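Fructose-bisphosphate aldolase (PDB 4MOZ) belongs to the DeoC/LacD family of aldolases and folds as a TIM barrel, a closed ring of eight parallel strands wrapped by helices. Local coordinates at residues Gln258-Gly263 with Leu293-Val298; Leu284-Ser289 with Glu308-Leu313. All coordinates share one frame; numbering follows the deposited sequence.

Contact 1 of 2, residues Gln258-Gly263 with Leu293-Val298; sequences QIYIGG and LADYDV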
loop_
_atom_site.group_PDB
_atom_site.type_symbol
_atom_site.label_atom_id
_atom_site.label_comp_id
_atom_site.label_asym_id
_atom_site.label_seq_id
_atom_site.Cartn_x
_atom_site.Cartn_y
_atom_site.Cartn_z
ATOM N N GLN C 258 18.098 35.859 -14.911
ATOM C CA GLN C 258 18.138 34.528 -14.311
ATOM C C GLN C 258 19.233 33.661 -14.924
ATOM O O GLN C 258 19.908 32.917 -14.214
ATOM C CB GLN C 258 16.776 33.836 -14.422
ATOM C CG GLN C 258 15.731 34.379 -13.454
ATOM C CD GLN C 258 14.308 33.976 -13.805
ATOM O OE1 GLN C 258 14.067 33.238 -14.768
ATOM N NE2 GLN C 258 13.351 34.465 -13.021
ATOM N N ILE C 259 19.413 33.767 -16.239
ATOM C CA ILE C 259 20.441 33.000 -16.932
ATOM C C ILE C 259 21.836 33.545 -16.619
ATOM O O ILE C 259 22.691 32.815 -16.119
ATOM C CB ILE C 259 20.216 32.966 -18.460
ATOM C CG1 ILE C 259 18.906 32.244 -18.796
ATOM C CG2 ILE C 259 21.395 32.291 -19.158
ATOM C CD1 ILE C 259 18.442 32.411 -20.229
ATOM N N TYR C 260 22.054 34.827 -16.897
ATOM C CA TYR C 260 23.404 35.384 -16.895
ATOM C C TYR C 260 23.879 35.849 -15.521
ATOM O O TYR C 260 25.078 35.861 -15.261
ATOM C CB TYR C 260 23.558 36.462 -17.984
ATOM C CG TYR C 260 23.303 35.907 -19.378
ATOM C CD1 TYR C 260 24.267 35.131 -20.031
ATOM C CD2 TYR C 260 22.083 36.124 -20.028
ATOM C CE1 TYR C 260 24.029 34.605 -21.296
ATOM C CE2 TYR C 260 21.837 35.603 -21.292
ATOM C CZ TYR C 260 22.809 34.845 -21.923
ATOM O OH TYR C 260 22.569 34.324 -23.177
ATOM N N ILE C 261 22.946 36.200 -14.641
ATOM C CA ILE C 261 23.291 36.544 -13.261
ATOM C C ILE C 261 22.985 35.373 -12.319
ATOM O O ILE C 261 23.804 35.025 -11.461
ATOM C CB ILE C 261 22.585 37.839 -12.788
ATOM C CG1 ILE C 261 22.976 39.019 -13.692
ATOM C CG2 ILE C 261 22.919 38.137 -11.328
ATOM C CD1 ILE C 261 22.102 40.250 -13.544
ATOM N N GLY C 262 21.816 34.761 -12.496
ATOM C CA GLY C 262 21.349 33.703 -11.599
ATOM C C GLY C 262 21.872 32.310 -11.899
ATOM O O GLY C 262 21.685 31.392 -11.102
ATOM N N GLY C 263 22.512 32.145 -13.054
ATOM C CA GLY C 263 23.090 30.858 -13.437
ATOM C C GLY C 263 22.097 29.790 -13.878
ATOM O O GLY C 263 22.436 28.604 -13.911
ATOM N N LEU C 293 17.918 30.141 -26.159
ATOM C CA LEU C 293 18.651 29.262 -27.073
ATOM C C LEU C 293 19.689 29.979 -27.946
ATOM O O LEU C 293 20.695 29.375 -28.337
ATOM C CB LEU C 293 17.670 28.479 -27.957
ATOM C CG LEU C 293 16.515 27.763 -27.242
ATOM C CD1 LEU C 293 15.473 27.269 -28.238
ATOM C CD2 LEU C 293 17.023 26.619 -26.375
ATOM N N ALA C 294 19.444 31.257 -28.242
ATOM C CA ALA C 294 20.274 32.013 -29.192
ATOM C C ALA C 294 20.995 33.240 -28.608
ATOM O O ALA C 294 21.657 33.975 -29.341
ATOM C CB ALA C 294 19.450 32.405 -30.413
ATOM N N ASP C 295 20.854 33.462 -27.303
ATOM C CA ASP C 295 21.639 34.472 -26.570
ATOM C C ASP C 295 21.283 35.941 -26.836
ATOM O O ASP C 295 22.062 36.839 -26.489
ATOM C CB ASP C 295 23.142 34.250 -26.792
ATOM C CG ASP C 295 23.590 32.861 -26.388
ATOM O OD1 ASP C 295 23.544 32.554 -25.179
ATOM O OD2 ASP C 295 23.975 32.074 -27.284
ATOM N N TYR C 296 20.119 36.192 -27.435
ATOM C CA TYR C 296 19.669 37.562 -27.712
ATOM C C TYR C 296 19.725 38.462 -26.482
ATOM O O TYR C 296 19.493 38.005 -25.359
ATOM C CB TYR C 296 18.226 37.571 -28.224
ATOM C CG TYR C 296 18.034 37.297 -29.701
ATOM C CD1 TYR C 296 18.775 36.313 -30.359
ATOM C CD2 TYR C 296 17.071 37.994 -30.430
ATOM C CE1 TYR C 296 18.582 36.052 -31.706
ATOM C CE2 TYR C 296 16.866 37.735 -31.777
ATOM C CZ TYR C 296 17.625 36.766 -32.410
ATOM O OH TYR C 296 17.428 36.503 -33.745
ATOM N N ASP C 297 20.036 39.738 -26.715
ATOM C CA ASP C 297 19.787 40.803 -25.748
ATOM C C ASP C 297 18.284 40.945 -25.554
ATOM O O ASP C 297 17.501 40.507 -26.403
ATOM C CB ASP C 297 20.341 42.138 -26.263
ATOM C CG ASP C 297 21.838 42.290 -26.032
ATOM O OD1 ASP C 297 22.420 41.509 -25.246
ATOM O OD2 ASP C 297 22.433 43.210 -26.636
ATOM N N VAL C 298 17.891 41.568 -24.445
ATOM C CA VAL C 298 16.481 41.838 -24.147
ATOM C C VAL C 298 15.814 42.646 -25.270
ATOM O O VAL C 298 14.705 42.313 -25.707
ATOM C CB VAL C 298 16.322 42.555 -22.783
ATOM C CG1 VAL C 298 14.882 42.995 -22.552
ATOM C CG2 VAL C 298 16.790 41.649 -21.652
#
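Tyr260 and Asp295 make this contact through one hydrogen bond. The hydroxyl OH of Tyr260 donates to OD1 of Asp295 at 2.8 Å. Asp295 accepts with the anti lone pair of OD1, on the side away from its other oxygen. Ring and carboxylate do not stack. Their planes are 55° apart, and OD1 lies at the ring edge, near the ring plane. The phenol reaches the bond because CG of Tyr260 stands anti to the carbonyl carbon (chi1 -60°), which sends the ring across to the other segment. CG2 of Ile259 sits over the centre of one ring face, 3.8 Å above the plane, and His256 also meets the ring. Asp295, with positive phi, is the first residue to leave helical geometry after helix 278-294, so its carboxylate starts from the turn beyond. The hydroxyl of Tyr260 also comes close to the backbone of Asp295, with Tyr260 OH 3.5 Å from Asp295 CA. A long, weak ion pair links OD1 to Arg36, so the carboxylate probably feels a positive charge as well. This small surface contact ties the C-terminal end of helix 248-260 to the turn after helix 278-294, two neighbouring outer helices of the TIM barrel.

Contact 2 of 2, residues Leu284-Ser289 with Glu308-Leu313; sequences LTKAIS and EEDFAL
Phe311 packs against the backbone and side chains of helix 278-294, at Lys286 and Ser289. This is the tight part of the contact. CB of Phe311 lies 4.1 Å from CB of Lys286, and the two residues also have the closest CA atoms of the segments, 5.8 Å apart. The phenylalanine ring has CG anti to its own backbone N (chi1 177°), which carries the ring from Lys286 toward Ser289. Its CD2 comes to 3.5 Å from the carbonyl O of Lys286. Farther along, CE2 of Phe311 meets CB of Ser289 at 3.9 Å. Both carbonyls, of Lys286 and Ser289, approach the ring obliquely. Ser289 offers carbon here, while its OG is hydrogen-bonded to the carbonyl of Val76. Tyr296 of the same chain meets the Phe311 ring edge-to-face, and the ring is buried.

The outer side is looser and polar. Lys286 runs out as an extended chain past the backbone of Phe311, with its CD 3.7 Å from Phe311 O. At its end NZ forms a salt bridge to OD1 of exposed Asp310, at 3.0 Å. The ammonium comes in on the syn side of OD1, that of the second carboxylate oxygen. The same OD1 takes a weak, bent bond from Phe311 N (137°), which helps to hold the carboxylate beside the extended backbone of the loop. One oxygen thus serves both the lysine and the loop.

The arrangement fastens an irregular C-terminal segment to the outside of a barrel helix. A buried aromatic residue and a surface salt bridge lie side by side. Thr285, Ile288 and Ser289 also touch Met38 of strand 37-41, as expected of an outer helix in a TIM barrel.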
loop_
_atom_site.group_PDB
_atom_site.type_symbol
_atom_site.label_atom_id
_atom_site.label_comp_id
_atom_site.label_asym_id
_atom_site.label_seq_id
_atom_site.Cartn_x
_atom_site.Cartn_y
_atom_site.Cartn_z
ATOM N N LEU C 284 5.767 35.288 -28.431
ATOM C CA LEU C 284 6.394 35.266 -27.110
ATOM C C LEU C 284 7.317 34.061 -26.935
ATOM O O LEU C 284 8.401 34.193 -26.368
ATOM C CB LEU C 284 5.365 35.359 -25.976
ATOM C CG LEU C 284 5.928 35.387 -24.546
ATOM C CD1 LEU C 284 6.892 36.545 -24.319
ATOM C CD2 LEU C 284 4.809 35.419 -23.517
ATOM N N THR C 285 6.901 32.895 -27.431
ATOM C CA THR C 285 7.756 31.706 -27.362
ATOM C C THR C 285 9.051 31.981 -28.119
ATOM O O THR C 285 10.134 31.581 -27.681
ATOM C CB THR C 285 7.096 30.427 -27.938
ATOM O OG1 THR C 285 6.887 30.571 -29.350
ATOM C CG2 THR C 285 5.768 30.125 -27.254
ATOM N N LYS C 286 8.923 32.682 -29.245
ATOM C CA LYS C 286 10.057 33.022 -30.095
ATOM C C LYS C 286 10.996 33.979 -29.374
ATOM O O LYS C 286 12.213 33.810 -29.433
ATOM C CB LYS C 286 9.586 33.594 -31.438
ATOM C CG LYS C 286 8.980 32.546 -32.359
ATOM C CD LYS C 286 8.499 33.136 -33.675
ATOM C CE LYS C 286 8.017 32.034 -34.608
ATOM N NZ LYS C 286 7.579 32.558 -35.931
ATOM N N ALA C 287 10.419 34.955 -28.671
ATOM C CA ALA C 287 11.181 35.900 -27.849
ATOM C C ALA C 287 11.935 35.190 -26.722
ATOM O O ALA C 287 13.135 35.424 -26.526
ATOM C CB ALA C 287 10.266 36.977 -27.286
ATOM N N ILE C 288 11.231 34.322 -25.997
ATOM C CA ILE C 288 11.831 33.535 -24.917
ATOM C C ILE C 288 12.951 32.638 -25.451
ATOM O O ILE C 288 14.058 32.638 -24.912
ATOM C CB ILE C 288 10.772 32.696 -24.171
ATOM C CG1 ILE C 288 9.761 33.611 -23.468
ATOM C CG2 ILE C 288 11.434 31.769 -23.159
ATOM C CD1 ILE C 288 8.506 32.900 -23.004
ATOM N N SER C 289 12.660 31.893 -26.517
ATOM C CA SER C 289 13.631 30.993 -27.138
ATOM C C SER C 289 14.848 31.725 -27.710
ATOM O O SER C 289 15.940 31.159 -27.769
ATOM C CB SER C 289 12.970 30.159 -28.239
ATOM O OG SER C 289 12.212 29.094 -27.691
ATOM N N GLU C 308 8.528 42.714 -34.999
ATOM C CA GLU C 308 9.442 43.495 -35.828
ATOM C C GLU C 308 10.455 42.600 -36.542
ATOM O O GLU C 308 10.897 42.914 -37.644
ATOM C CB GLU C 308 10.156 44.557 -34.986
ATOM C CG GLU C 308 9.233 45.661 -34.485
ATOM C CD GLU C 308 9.772 46.402 -33.270
ATOM O OE1 GLU C 308 11.008 46.437 -33.073
ATOM O OE2 GLU C 308 8.951 46.961 -32.509
ATOM N N GLU C 309 10.816 41.490 -35.903
ATOM C CA GLU C 309 11.715 40.496 -36.489
ATOM C C GLU C 309 11.134 39.112 -36.253
ATOM O O GLU C 309 10.458 38.886 -35.253
ATOM C CB GLU C 309 13.093 40.554 -35.831
ATOM C CG GLU C 309 13.814 41.891 -35.920
ATOM C CD GLU C 309 15.065 41.947 -35.053
ATOM O OE1 GLU C 309 15.454 40.906 -34.475
ATOM O OE2 GLU C 309 15.663 43.041 -34.947
ATOM N N ASP C 310 11.403 38.186 -37.167
ATOM C CA ASP C 310 11.045 36.788 -36.956
ATOM C C ASP C 310 12.158 36.099 -36.157
ATOM O O ASP C 310 13.228 36.673 -35.962
ATOM C CB ASP C 310 10.806 36.090 -38.300
ATOM C CG ASP C 310 10.007 34.796 -38.165
ATOM O OD1 ASP C 310 9.529 34.481 -37.054
ATOM O OD2 ASP C 310 9.854 34.085 -39.180
ATOM N N PHE C 311 11.895 34.888 -35.667
ATOM C CA PHE C 311 12.938 34.066 -35.049
ATOM C C PHE C 311 12.780 32.590 -35.394
ATOM O O PHE C 311 11.688 32.028 -35.298
ATOM C CB PHE C 311 12.999 34.255 -33.524
ATOM C CG PHE C 311 14.020 33.381 -32.848
ATOM C CD1 PHE C 311 15.368 33.719 -32.865
ATOM C CD2 PHE C 311 13.640 32.205 -32.212
ATOM C CE1 PHE C 311 16.317 32.907 -32.258
ATOM C CE2 PHE C 311 14.583 31.388 -31.606
ATOM C CZ PHE C 311 15.925 31.741 -31.629
ATOM N N ALA C 312 13.886 31.982 -35.805
ATOM C CA ALA C 312 13.966 30.546 -36.037
ATOM C C ALA C 312 15.265 30.017 -35.429
ATOM O O ALA C 312 16.164 30.797 -35.102
ATOM C CB ALA C 312 13.896 30.239 -37.525
ATOM N N LEU C 313 15.354 28.699 -35.270
ATOM C CA LEU C 313 16.531 28.067 -34.679
ATOM C C LEU C 313 17.734 28.156 -35.609
ATOM O O LEU C 313 17.588 28.134 -36.833
ATOM C CB LEU C 313 16.250 26.606 -34.316
ATOM C CG LEU C 313 15.227 26.315 -33.213
ATOM C CD1 LEU C 313 14.867 24.838 -33.220
ATOM C CD2 LEU C 313 15.743 26.738 -31.845
#

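In the fold
Contacts 1 and 2 lie on the same side of the chain's centre, with their own centres about 14 Å apart. Both use helix 278-294. Contact 2 takes its middle, and contact 1 takes its C-terminal end and the turn beyond. Along the chain the segments alternate: 258-263, 284-289, 293-298, 308-313. The two contacts also touch directly. Ala294 CB lies 3.7 Å from Phe311 CE1, and Leu293 CD1 lies 3.7 Å from Leu313 CD2. Helix 278-294 comes after the last strand of the barrel, 266-269, and the short helix 271-274. Through the two contacts it is joined to helix 248-260 on one hand and to the C-terminal loop on the other.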